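Local coordinates for hydrogenase expression/formation protein HypE (Desulfovibrio vulgaris subsp. vulgaris, PDB 2Z1U) that binds ATP and magnesium and probably takes part in the maturation of hydrogenase, at residues G172-H177 / E271-C276. Numbering follows the deposited sequence.
Sequences GSMGDH and EGKLIC
Glu271 sets its CG squarely over one face of the His177 imidazole, 3.4 Å from the ring centroid and 4° off the normal, a CH-pi contact. Both ring nitrogens are bonded, ND1 to Ser196 OG and NE2 to the Ile342 carbonyl, which limits the ring's rotation, and Phe65 meets it with planes nearly perpendicular. The side chain of Glu271 lies beside the nucleotide site, about 4 Å from that of the ATP-binding Thr222 and about 5 Å from bound ATP, and the stack probably steadies it there.

Lys273 carries the other half. Chi1 of -62° sets CG beside the backbone N, 3.6 Å from Met174 CE; the chain, bent at chi2 and chi4, continues past Gly172, with CD 3.5 Å from Gly172 C. NZ then donates to Ser173 O at 2.8 Å, with a C=O...N angle of 141°. A salt bridge to Asp197 and a water also hold this buried ammonium. Ser173 OG donates to Asp176 OD2 at 2.8 Å, from above the carboxylate plane.

The contact lies in the AIR synthase-related C-terminal domain, where the turn between strand 167-170 and helix 176-184 meets the lead-in to strand 275-278, antiparallel neighbour of 167-170, with helix 225-237 against Met174 and Ile275.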
ATOM      1  N   GLY A 172      -0.339  11.259 -25.629  1.00 47.85           N
ATOM      2  CA  GLY A 172       0.379  10.405 -26.577  1.00 47.89           C
ATOM      3  C   GLY A 172      -0.436   9.206 -27.056  1.00 48.10           C
ATOM      4  O   GLY A 172      -1.645   9.144 -26.842  1.00 47.26           O
ATOM      5  N   SER A 173       0.259   8.257 -27.684  1.00 48.23           N
ATOM      6  CA  SER A 173      -0.346   7.120 -28.385  1.00 48.69           C
ATOM      7  C   SER A 173      -1.070   6.136 -27.461  1.00 48.61           C
ATOM      8  O   SER A 173      -0.702   5.969 -26.299  1.00 49.12           O
ATOM      9  CB  SER A 173       0.739   6.403 -29.210  1.00 48.91           C
ATOM     10  OG  SER A 173       1.713   5.805 -28.366  1.00 47.11           O
ATOM     11  N   MET A 174      -2.102   5.474 -27.996  1.00 48.95           N
ATOM     12  CA  MET A 174      -2.931   4.584 -27.210  1.00 48.86           C
ATOM     13  C   MET A 174      -2.660   3.122 -27.541  1.00 49.01           C
ATOM     14  O   MET A 174      -2.465   2.770 -28.710  1.00 48.43           O
ATOM     15  CB  MET A 174      -4.421   4.908 -27.461  1.00 48.73           C
ATOM     16  CG  MET A 174      -4.834   6.280 -26.907  1.00 48.30           C
ATOM     17  SD  MET A 174      -4.998   6.336 -25.118  1.00 48.41           S
ATOM     18  CE  MET A 174      -3.456   7.143 -24.532  1.00 43.98           C
ATOM     19  N   GLY A 175      -2.640   2.285 -26.504  1.00 48.47           N
ATOM     20  CA  GLY A 175      -2.654   0.832 -26.682  1.00 48.81           C
ATOM     21  C   GLY A 175      -1.315   0.124 -26.542  1.00 48.52           C
ATOM     22  O   GLY A 175      -1.267  -1.102 -26.474  1.00 48.59           O
ATOM     23  N   ASP A 176      -0.231   0.896 -26.509  1.00 48.26           N
ATOM     24  CA  ASP A 176       1.141   0.369 -26.523  1.00 48.22           C
ATOM     25  C   ASP A 176       1.457  -0.605 -25.396  1.00 48.12           C
ATOM     26  O   ASP A 176       1.887  -1.730 -25.671  1.00 47.84           O
ATOM     27  CB  ASP A 176       2.152   1.517 -26.519  1.00 48.26           C
ATOM     28  CG  ASP A 176       1.888   2.505 -27.636  1.00 49.57           C
ATOM     29  OD1 ASP A 176       2.602   2.452 -28.649  1.00 50.22           O
ATOM     30  OD2 ASP A 176       0.936   3.301 -27.519  1.00 51.84           O
ATOM     31  N   HIS A 177       1.227  -0.190 -24.150  1.00 47.46           N
ATOM     32  CA  HIS A 177       1.485  -1.053 -23.007  1.00 47.57           C
ATOM     33  C   HIS A 177       0.704  -2.372 -23.075  1.00 48.15           C
ATOM     34  O   HIS A 177       1.293  -3.455 -22.961  1.00 48.63           O
ATOM     35  CB  HIS A 177       1.146  -0.365 -21.689  1.00 47.05           C
ATOM     36  CG  HIS A 177       1.394  -1.234 -20.496  1.00 45.86           C
ATOM     37  ND1 HIS A 177       2.646  -1.395 -19.946  1.00 45.83           N
ATOM     38  CD2 HIS A 177       0.562  -2.009 -19.767  1.00 45.19           C
ATOM     39  CE1 HIS A 177       2.574  -2.219 -18.915  1.00 45.91           C
ATOM     40  NE2 HIS A 177       1.319  -2.612 -18.788  1.00 46.71           N
ATOM     41  N   GLU A 271       0.317   2.989 -19.638  1.00 47.98           N
ATOM     42  CA  GLU A 271       1.059   3.185 -18.380  1.00 48.97           C
ATOM     43  C   GLU A 271       1.997   4.405 -18.394  1.00 48.13           C
ATOM     44  O   GLU A 271       2.794   4.608 -17.475  1.00 48.91           O
ATOM     45  CB  GLU A 271       1.802   1.899 -17.964  1.00 48.83           C
ATOM     46  CG  GLU A 271       0.877   0.723 -17.563  1.00 51.70           C
ATOM     47  CD  GLU A 271       0.104   0.948 -16.256  1.00 53.88           C
ATOM     48  OE1 GLU A 271      -0.814   0.161 -15.954  1.00 59.11           O
ATOM     49  OE2 GLU A 271       0.377   1.908 -15.532  1.00 54.44           O
ATOM     50  N   GLY A 272       1.880   5.237 -19.420  1.00 48.34           N
ATOM     51  CA  GLY A 272       2.684   6.459 -19.511  1.00 47.96           C
ATOM     52  C   GLY A 272       1.951   7.580 -20.209  1.00 48.36           C
ATOM     53  O   GLY A 272       2.559   8.379 -20.918  1.00 47.94           O
ATOM     54  N   LYS A 273       0.633   7.636 -19.994  1.00 49.06           N
ATOM     55  CA  LYS A 273      -0.262   8.536 -20.758  1.00 48.39           C
ATOM     56  C   LYS A 273      -1.249   9.219 -19.814  1.00 49.08           C
ATOM     57  O   LYS A 273      -1.595   8.659 -18.771  1.00 47.97           O
ATOM     58  CB  LYS A 273      -1.101   7.723 -21.783  1.00 48.38           C
ATOM     59  CG  LYS A 273      -0.273   7.020 -22.838  1.00 46.27           C
ATOM     60  CD  LYS A 273       0.317   8.019 -23.822  1.00 46.82           C
ATOM     61  CE  LYS A 273       1.643   7.538 -24.377  1.00 46.66           C
ATOM     62  NZ  LYS A 273       1.588   6.073 -24.699  1.00 45.49           N
ATOM     63  N   LEU A 274      -1.724  10.403 -20.190  1.00 49.38           N
ATOM     64  CA  LEU A 274      -2.829  11.024 -19.456  1.00 50.01           C
ATOM     65  C   LEU A 274      -3.839  11.657 -20.400  1.00 50.29           C
ATOM     66  O   LEU A 274      -3.527  11.975 -21.547  1.00 50.78           O
ATOM     67  CB  LEU A 274      -2.320  12.075 -18.444  1.00 50.33           C
ATOM     68  CG  LEU A 274      -1.545  13.321 -18.929  1.00 50.16           C
ATOM     69  CD1 LEU A 274      -2.425  14.436 -19.533  1.00 48.43           C
ATOM     70  CD2 LEU A 274      -0.718  13.894 -17.763  1.00 49.87           C
ATOM     71  N   ILE A 275      -5.050  11.835 -19.882  1.00 49.87           N
ATOM     72  CA  ILE A 275      -6.076  12.642 -20.492  1.00 50.05           C
ATOM     73  C   ILE A 275      -6.113  13.959 -19.730  1.00 50.26           C
ATOM     74  O   ILE A 275      -6.076  13.971 -18.501  1.00 49.91           O
ATOM     75  CB  ILE A 275      -7.471  11.941 -20.412  1.00 50.36           C
ATOM     76  CG1 ILE A 275      -7.496  10.728 -21.337  1.00 51.77           C
ATOM     77  CG2 ILE A 275      -8.616  12.892 -20.804  1.00 50.23           C
ATOM     78  CD1 ILE A 275      -7.735   9.420 -20.632  1.00 58.04           C
ATOM     79  N   CYS A 276      -6.189  15.060 -20.469  1.00 50.61           N
ATOM     80  CA  CYS A 276      -6.285  16.370 -19.864  1.00 50.33           C
ATOM     81  C   CYS A 276      -7.504  17.101 -20.419  1.00 49.66           C
ATOM     82  O   CYS A 276      -7.631  17.300 -21.625  1.00 48.59           O
ATOM     83  CB  CYS A 276      -4.995  17.171 -20.123  1.00 50.44           C
ATOM     84  SG  CYS A 276      -5.047  18.906 -19.629  1.00 53.41           S
TER
HETATM   85  O   HOH W   1       4.214   5.166 -26.128  1.00 33.95           O